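Local coordinates for protein nigritoxine (Vibrio nigripulchritudo, PDB 5M41) that acts as a bacterial toxin for crustaceans and insects and has a new fold, at residues 367-370 and 375-378; 426-429 and 435-438; 604-609 and 668-673. All blocks are in the same frame, centred on the assembly; numbering follows the deposited sequence.

How the interactions relate
From the N terminus, the three contacts follow one another in series, so none nests in or crosses another. Interaction 1 closes the short turn that takes the chain from strand 366-370 of a curled antiparallel sheet into helix 373-382. After two more helices, interaction 2 closes the hairpin loop between strands 427-429 and 435-437, in a small sheet with strand 354-357. These two contacts touch, Val370 CG1 lying 3.8 Å from Pro426 CB. Interaction 3 lies well apart, its centre about 43 Å from that of interaction 1, and spans a much longer loop to join helices 603-614 and 667-676 in the C-terminal part of the chain.

Interaction 1. Residues 367-370 and 375-378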
loop_
_atom_site.group_PDB
_atom_site.type_symbol
_atom_site.label_atom_id
_atom_site.label_comp_id
_atom_site.label_asym_id
_atom_site.label_seq_id
_atom_site.Cartn_x
_atom_site.Cartn_y
_atom_site.Cartn_z
ATOM N N VAL A 367 -1.818 1.426 0.381
ATOM C CA VAL A 367 -2.306 0.774 -0.823
ATOM C C VAL A 367 -1.659 1.355 -2.070
ATOM O O VAL A 367 -1.260 2.517 -2.093
ATOM C CB VAL A 367 -3.853 0.833 -0.980
ATOM C CG1 VAL A 367 -4.525 0.343 0.299
ATOM C CG2 VAL A 367 -4.309 2.250 -1.298
ATOM N N ASP A 368 -1.540 0.518 -3.097
ATOM C CA ASP A 368 -1.140 0.989 -4.413
ATOM C C ASP A 368 -2.304 0.765 -5.384
ATOM O O ASP A 368 -2.898 -0.310 -5.411
ATOM C CB ASP A 368 0.055 0.195 -4.920
ATOM C CG ASP A 368 1.261 0.261 -3.979
ATOM O OD1 ASP A 368 1.604 1.355 -3.450
ATOM O OD2 ASP A 368 1.903 -0.805 -3.799
ATOM N N ILE A 369 -2.595 1.770 -6.187
ATOM C CA ILE A 369 -3.609 1.674 -7.234
ATOM C C ILE A 369 -2.861 1.558 -8.560
ATOM O O ILE A 369 -2.105 2.468 -8.938
ATOM C CB ILE A 369 -4.544 2.904 -7.205
ATOM C CG1 ILE A 369 -5.197 3.038 -5.807
ATOM C CG2 ILE A 369 -5.595 2.792 -8.322
ATOM C CD1 ILE A 369 -5.836 4.391 -5.496
ATOM N N VAL A 370 -3.003 0.410 -9.221
ATOM C CA VAL A 370 -2.189 0.084 -10.424
ATOM C C VAL A 370 -3.065 -0.049 -11.683
ATOM O O VAL A 370 -4.043 -0.779 -11.687
ATOM C CB VAL A 370 -1.385 -1.212 -10.207
ATOM C CG1 VAL A 370 -0.633 -1.630 -11.483
ATOM C CG2 VAL A 370 -0.406 -1.039 -9.042
ATOM N N ASP A 375 -6.338 5.215 -17.042
ATOM C CA ASP A 375 -7.300 4.477 -16.214
ATOM C C ASP A 375 -7.443 5.107 -14.838
ATOM O O ASP A 375 -8.539 5.169 -14.293
ATOM C CB ASP A 375 -6.873 3.017 -16.005
ATOM C CG ASP A 375 -6.795 2.222 -17.305
ATOM O OD1 ASP A 375 -7.544 2.525 -18.251
ATOM O OD2 ASP A 375 -5.993 1.256 -17.358
ATOM N N LEU A 376 -6.327 5.556 -14.259
ATOM C CA LEU A 376 -6.388 6.205 -12.958
ATOM C C LEU A 376 -7.158 7.539 -13.017
ATOM O O LEU A 376 -7.967 7.811 -12.123
ATOM C CB LEU A 376 -4.990 6.359 -12.346
ATOM C CG LEU A 376 -4.605 5.132 -11.494
ATOM C CD1 LEU A 376 -4.761 3.792 -12.213
ATOM C CD2 LEU A 376 -3.239 5.263 -10.855
ATOM N N ILE A 377 -6.923 8.352 -14.053
ATOM C CA ILE A 377 -7.663 9.623 -14.203
ATOM C C ILE A 377 -9.157 9.302 -14.314
ATOM O O ILE A 377 -9.977 9.849 -13.578
ATOM C CB ILE A 377 -7.204 10.429 -15.453
ATOM C CG1 ILE A 377 -5.762 10.925 -15.294
ATOM C CG2 ILE A 377 -8.135 11.610 -15.743
ATOM C CD1 ILE A 377 -5.492 11.699 -14.020
ATOM N N GLU A 378 -9.499 8.377 -15.207
ATOM C CA GLU A 378 -10.901 8.018 -15.415
ATOM C C GLU A 378 -11.502 7.458 -14.134
ATOM O O GLU A 378 -12.617 7.797 -13.782
ATOM C CB GLU A 378 -11.060 7.051 -16.585
ATOM C CG GLU A 378 -10.826 7.730 -17.936
ATOM C CD GLU A 378 -10.828 6.772 -19.131
ATOM O OE1 GLU A 378 -11.237 5.596 -18.981
ATOM O OE2 GLU A 378 -10.430 7.207 -20.241
#
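Beside Ile369, whose side chain meets Leu376, the buried carboxylate of Asp368 is gripped by four groups: OD1 bonds to Ser332 OG and Gln442 NE2, OD2 to Thr440 OG1 and the backbone N of Ala441. The contact is a strand-turn-helix connection, in which strand 366-370, paired antiparallel with 328-336 and 359-363, leads through a short turn into helix 373-382. Asp375 OD2 bonds to the backbone N of Ser372 where the turn enters the helix.

Between strand and helix the contact is apolar and carried mainly by one pair of side chains, which meet at a slant. With chi1 at -57°, Ile369 places CG1 beside its backbone N and CG2 anti to it, and it is the CG2 methyl that reaches Leu376, 4.1 Å from Leu376 CG. Pro250, Phe385 and Ile389 also touch Ile369, while Ile329 and Leu331 of strand 328-336 and Thr314 of helix 302-319 touch Leu376. The two branches of Leu376 divide the strand backbone between them: CD1 lies 4.2 Å from Val370 C and also touches Ile369 CG2, whereas CD2 rests 3.6 Å from Ile369 O.

Interaction 2. Residues 426-429 and 435-438; sequences PTYR and VRPI
Strands 427-429 and 435-437 run antiparallel, their directions 147° apart, and are joined by reciprocal bonds between Tyr428 and Arg436: Tyr428 N to Arg436 O and Arg436 N to Tyr428 O, each 2.8 Å long. A third bond runs from Ile438 N to Pro426 O at 2.9 Å. Pro426 O also receives a CA-H...O contact from Pro437 CA at 3.2 Å. Thr427 with Pro437 and Arg429 with Val435 form the non-hydrogen-bonded pairs on either side of Tyr428 and Arg436. This is a beta hairpin, in which 427-429 is the middle strand, with 354-357 along its other edge, and 435-437 is outermost. Pro437, which has no N-H to give, occupies a position where its nitrogen is turned from strand 427-429.

On one face of the sheet Tyr428 and Arg436 are neighbours, Arg436 CB lying 3.9 Å from Tyr428 CE2. A chi1 of 75° places the tyrosine CG between its own backbone N and carbonyl carbon, and the ring edge meets Pro437 O, 3.6 Å from Tyr428 CE2 and close to the ring plane; Tyr275 OH bonds to the same oxygen. On the other face the Val435 methyls part: CG2 lies over one face of the Arg429 guanidinium, 3.6 Å from NH1, while CG1 approaches Thr427 OG1 at 3.7 Å. Ile438 crosses Pro426 at about a right angle, with Ile438 CG1 3.6 Å from Thr427 C.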
loop_
_atom_site.group_PDB
_atom_site.type_symbol
_atom_site.label_atom_id
_atom_site.label_comp_id
_atom_site.label_asym_id
_atom_site.label_seq_id
_atom_site.Cartn_x
_atom_site.Cartn_y
_atom_site.Cartn_z
ATOM N N PRO A 426 -2.857 -6.487 -8.976
ATOM C CA PRO A 426 -2.290 -6.444 -10.318
ATOM C C PRO A 426 -1.355 -7.632 -10.505
ATOM O O PRO A 426 -0.819 -8.143 -9.519
ATOM C CB PRO A 426 -1.482 -5.133 -10.312
ATOM C CG PRO A 426 -1.076 -4.988 -8.854
ATOM C CD PRO A 426 -2.352 -5.379 -8.138
ATOM N N THR A 427 -1.181 -8.083 -11.747
ATOM C CA THR A 427 -0.320 -9.220 -12.011
ATOM C C THR A 427 0.614 -8.933 -13.196
ATOM O O THR A 427 0.357 -8.061 -14.014
ATOM C CB THR A 427 -1.095 -10.537 -12.321
ATOM O OG1 THR A 427 -1.745 -10.426 -13.588
ATOM C CG2 THR A 427 -2.118 -10.947 -11.241
ATOM N N TYR A 428 1.698 -9.690 -13.286
ATOM C CA TYR A 428 2.617 -9.596 -14.412
ATOM C C TYR A 428 3.062 -10.992 -14.803
ATOM O O TYR A 428 2.882 -11.948 -14.048
ATOM C CB TYR A 428 3.845 -8.738 -14.077
ATOM C CG TYR A 428 4.865 -9.404 -13.173
ATOM C CD1 TYR A 428 6.059 -9.915 -13.692
ATOM C CD2 TYR A 428 4.640 -9.509 -11.791
ATOM C CE1 TYR A 428 7.018 -10.505 -12.863
ATOM C CE2 TYR A 428 5.569 -10.116 -10.959
ATOM C CZ TYR A 428 6.754 -10.609 -11.495
ATOM O OH TYR A 428 7.674 -11.191 -10.653
ATOM N N ARG A 429 3.606 -11.101 -16.001
ATOM C CA ARG A 429 4.116 -12.357 -16.490
ATOM C C ARG A 429 5.626 -12.222 -16.586
ATOM O O ARG A 429 6.135 -11.368 -17.310
ATOM C CB ARG A 429 3.495 -12.689 -17.854
ATOM C CG ARG A 429 4.076 -13.929 -18.532
ATOM C CD ARG A 429 3.518 -14.104 -19.943
ATOM N NE ARG A 429 2.132 -13.661 -19.963
ATOM C CZ ARG A 429 1.081 -14.438 -19.694
ATOM N NH1 ARG A 429 1.232 -15.738 -19.425
ATOM N NH2 ARG A 429 -0.132 -13.909 -19.712
ATOM N N VAL A 435 2.518 -16.183 -14.362
ATOM C CA VAL A 435 1.754 -15.010 -13.966
ATOM C C VAL A 435 1.808 -14.887 -12.435
ATOM O O VAL A 435 1.473 -15.838 -11.727
ATOM C CB VAL A 435 0.290 -15.081 -14.467
ATOM C CG1 VAL A 435 -0.483 -13.865 -13.987
ATOM C CG2 VAL A 435 0.239 -15.147 -16.002
ATOM N N ARG A 436 2.259 -13.737 -11.926
ATOM C CA ARG A 436 2.395 -13.494 -10.486
ATOM C C ARG A 436 1.843 -12.116 -10.125
ATOM O O ARG A 436 1.905 -11.205 -10.939
ATOM C CB ARG A 436 3.877 -13.529 -10.067
ATOM C CG ARG A 436 4.654 -14.768 -10.485
ATOM C CD ARG A 436 6.019 -14.812 -9.817
ATOM N NE ARG A 436 6.413 -16.178 -9.474
ATOM C CZ ARG A 436 7.496 -16.491 -8.775
ATOM N NH1 ARG A 436 8.308 -15.534 -8.343
ATOM N NH2 ARG A 436 7.772 -17.759 -8.512
ATOM N N PRO A 437 1.352 -11.942 -8.890
ATOM C CA PRO A 437 1.004 -10.588 -8.499
ATOM C C PRO A 437 2.217 -9.631 -8.493
ATOM O O PRO A 437 3.333 -10.036 -8.170
ATOM C CB PRO A 437 0.422 -10.757 -7.087
ATOM C CG PRO A 437 0.908 -12.095 -6.630
ATOM C CD PRO A 437 0.935 -12.929 -7.874
ATOM N N ILE A 438 1.997 -8.380 -8.866
ATOM C CA ILE A 438 3.054 -7.378 -8.770
ATOM C C ILE A 438 3.288 -7.005 -7.299
ATOM O O ILE A 438 2.341 -6.720 -6.574
ATOM C CB ILE A 438 2.790 -6.109 -9.625
ATOM C CG1 ILE A 438 2.215 -6.503 -11.007
ATOM C CG2 ILE A 438 4.108 -5.320 -9.776
ATOM C CD1 ILE A 438 2.091 -5.353 -12.003
#

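Interaction 3. Residues 604-609 and 668-673; sequences NAFLTY and QDFITV
Phe606 and Phe670 share one side-chain geometry, each holding CG anti to its own backbone N (chi1 -177° and -180°), and both rings are thereby extended from their own helix toward the other. The side chains come from opposite directions and touch through two atoms of one ring and one of the other: Phe606 CE2 lies 3.9 Å from Phe670 CZ, and Phe606 CZ lies 4.1 Å from that same carbon. The ring planes are inclined at 53° and the centroids are 5.8 Å apart, an oblique pairing of two buried aromatics. Phe606 CA is 12.7 Å from Phe670 CA, a distance that the two rings bridge. The result is a helix-helix contact made by one aromatic pair.

Each helix also carries a threonine that folds its hydroxyl back onto the preceding turn. Thr608 OG1 donates to Asn604 O at 2.9 Å, while Thr608 N reaches the same oxygen from the opposite face of the carbonyl plane. Thr608 OG1 has a second partner in the backbone N of Leu642. In the other helix Thr672 OG1 donates to Gln668 O, also at 2.9 Å, and Thr672 N shares that acceptor.

Helix 603-614 follows directly on strand 594-601 of a six-stranded antiparallel sheet, and helix 667-676 on the short strand 665-666. Helix 719-731 touches both, Leu725 meeting Leu607 while Met722 and Met726 pack on Phe670; helix 688-704 adds Met698 against Phe670, and helix 739-751 lies along Asp669 and Thr672.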
loop_
_atom_site.group_PDB
_atom_site.type_symbol
_atom_site.label_atom_id
_atom_site.label_comp_id
_atom_site.label_asym_id
_atom_site.label_seq_id
_atom_site.Cartn_x
_atom_site.Cartn_y
_atom_site.Cartn_z
ATOM N N ASN A 604 8.220 1.897 34.482
ATOM C CA ASN A 604 6.804 1.648 34.261
ATOM C C ASN A 604 6.322 2.211 32.935
ATOM O O ASN A 604 5.431 1.622 32.302
ATOM C CB ASN A 604 5.947 2.143 35.442
ATOM C CG ASN A 604 6.106 1.269 36.687
ATOM O OD1 ASN A 604 6.177 0.044 36.602
ATOM N ND2 ASN A 604 6.159 1.900 37.848
ATOM N N ALA A 605 6.923 3.319 32.496
ATOM C CA ALA A 605 6.524 3.904 31.212
ATOM C C ALA A 605 6.912 2.892 30.136
ATOM O O ALA A 605 6.096 2.572 29.269
ATOM C CB ALA A 605 7.195 5.252 30.964
ATOM N N PHE A 606 8.150 2.392 30.237
ATOM C CA PHE A 606 8.689 1.413 29.300
ATOM C C PHE A 606 7.857 0.132 29.371
ATOM O O PHE A 606 7.405 -0.372 28.348
ATOM C CB PHE A 606 10.178 1.122 29.596
ATOM C CG PHE A 606 10.829 0.157 28.613
ATOM C CD1 PHE A 606 11.198 0.575 27.319
ATOM C CD2 PHE A 606 11.076 -1.170 28.974
ATOM C CE1 PHE A 606 11.800 -0.305 26.419
ATOM C CE2 PHE A 606 11.681 -2.050 28.076
ATOM C CZ PHE A 606 12.046 -1.623 26.803
ATOM N N LEU A 607 7.628 -0.356 30.593
ATOM C CA LEU A 607 6.838 -1.579 30.807
ATOM C C LEU A 607 5.461 -1.467 30.143
ATOM O O LEU A 607 5.048 -2.375 29.404
ATOM C CB LEU A 607 6.689 -1.924 32.311
ATOM C CG LEU A 607 5.783 -3.109 32.685
ATOM C CD1 LEU A 607 6.231 -4.403 31.993
ATOM C CD2 LEU A 607 5.663 -3.300 34.203
ATOM N N THR A 608 4.772 -0.357 30.399
ATOM C CA THR A 608 3.416 -0.155 29.893
ATOM C C THR A 608 3.446 -0.105 28.384
ATOM O O THR A 608 2.654 -0.785 27.719
ATOM C CB THR A 608 2.753 1.120 30.458
ATOM O OG1 THR A 608 2.618 0.983 31.879
ATOM C CG2 THR A 608 1.353 1.315 29.866
ATOM N N TYR A 609 4.365 0.682 27.840
ATOM C CA TYR A 609 4.415 0.806 26.383
ATOM C C TYR A 609 4.672 -0.548 25.723
ATOM O O TYR A 609 3.956 -0.927 24.804
ATOM C CB TYR A 609 5.402 1.882 25.910
ATOM C CG TYR A 609 5.506 1.955 24.400
ATOM C CD1 TYR A 609 4.546 2.636 23.643
ATOM C CD2 TYR A 609 6.543 1.313 23.726
ATOM C CE1 TYR A 609 4.627 2.687 22.258
ATOM C CE2 TYR A 609 6.639 1.356 22.338
ATOM C CZ TYR A 609 5.681 2.050 21.610
ATOM O OH TYR A 609 5.773 2.097 20.226
ATOM N N GLN A 668 24.385 -1.745 27.204
ATOM C CA GLN A 668 24.526 -2.499 25.954
ATOM C C GLN A 668 23.848 -3.885 25.999
ATOM O O GLN A 668 23.149 -4.260 25.052
ATOM C CB GLN A 668 25.997 -2.654 25.570
ATOM C CG GLN A 668 26.163 -2.957 24.092
ATOM C CD GLN A 668 27.587 -3.297 23.712
ATOM O OE1 GLN A 668 28.136 -2.701 22.783
ATOM N NE2 GLN A 668 28.195 -4.259 24.418
ATOM N N ASP A 669 24.037 -4.640 27.084
ATOM C CA ASP A 669 23.339 -5.931 27.209
ATOM C C ASP A 669 21.830 -5.717 27.082
ATOM O O ASP A 669 21.150 -6.475 26.390
ATOM C CB ASP A 669 23.608 -6.596 28.554
ATOM C CG ASP A 669 25.050 -7.052 28.733
ATOM O OD1 ASP A 669 25.796 -7.236 27.741
ATOM O OD2 ASP A 669 25.423 -7.212 29.914
ATOM N N PHE A 670 21.324 -4.682 27.758
ATOM C CA PHE A 670 19.901 -4.340 27.763
ATOM C C PHE A 670 19.419 -4.019 26.360
ATOM O O PHE A 670 18.428 -4.585 25.870
ATOM C CB PHE A 670 19.624 -3.155 28.717
ATOM C CG PHE A 670 18.178 -2.754 28.779
ATOM C CD1 PHE A 670 17.263 -3.520 29.492
ATOM C CD2 PHE A 670 17.733 -1.593 28.153
ATOM C CE1 PHE A 670 15.926 -3.156 29.563
ATOM C CE2 PHE A 670 16.396 -1.215 28.220
ATOM C CZ PHE A 670 15.491 -2.003 28.921
ATOM N N ILE A 671 20.167 -3.151 25.696
ATOM C CA ILE A 671 19.815 -2.696 24.357
ATOM C C ILE A 671 19.823 -3.858 23.365
ATOM O O ILE A 671 18.892 -4.008 22.560
ATOM C CB ILE A 671 20.732 -1.529 23.909
ATOM C CG1 ILE A 671 20.372 -0.246 24.687
ATOM C CG2 ILE A 671 20.663 -1.307 22.397
ATOM C CD1 ILE A 671 21.244 0.961 24.343
ATOM N N THR A 672 20.852 -4.700 23.440
ATOM C CA THR A 672 20.954 -5.862 22.534
ATOM C C THR A 672 19.696 -6.739 22.623
ATOM O O THR A 672 19.123 -7.104 21.618
ATOM C CB THR A 672 22.208 -6.697 22.838
ATOM O OG1 THR A 672 23.369 -5.869 22.676
ATOM C CG2 THR A 672 22.310 -7.926 21.899
ATOM N N VAL A 673 19.243 -7.043 23.832
ATOM C CA VAL A 673 18.050 -7.871 23.979
ATOM C C VAL A 673 16.803 -7.115 23.488
ATOM O O VAL A 673 16.002 -7.647 22.708
ATOM C CB VAL A 673 17.923 -8.440 25.413
ATOM C CG1 VAL A 673 16.565 -9.085 25.643
ATOM C CG2 VAL A 673 19.009 -9.492 25.640
#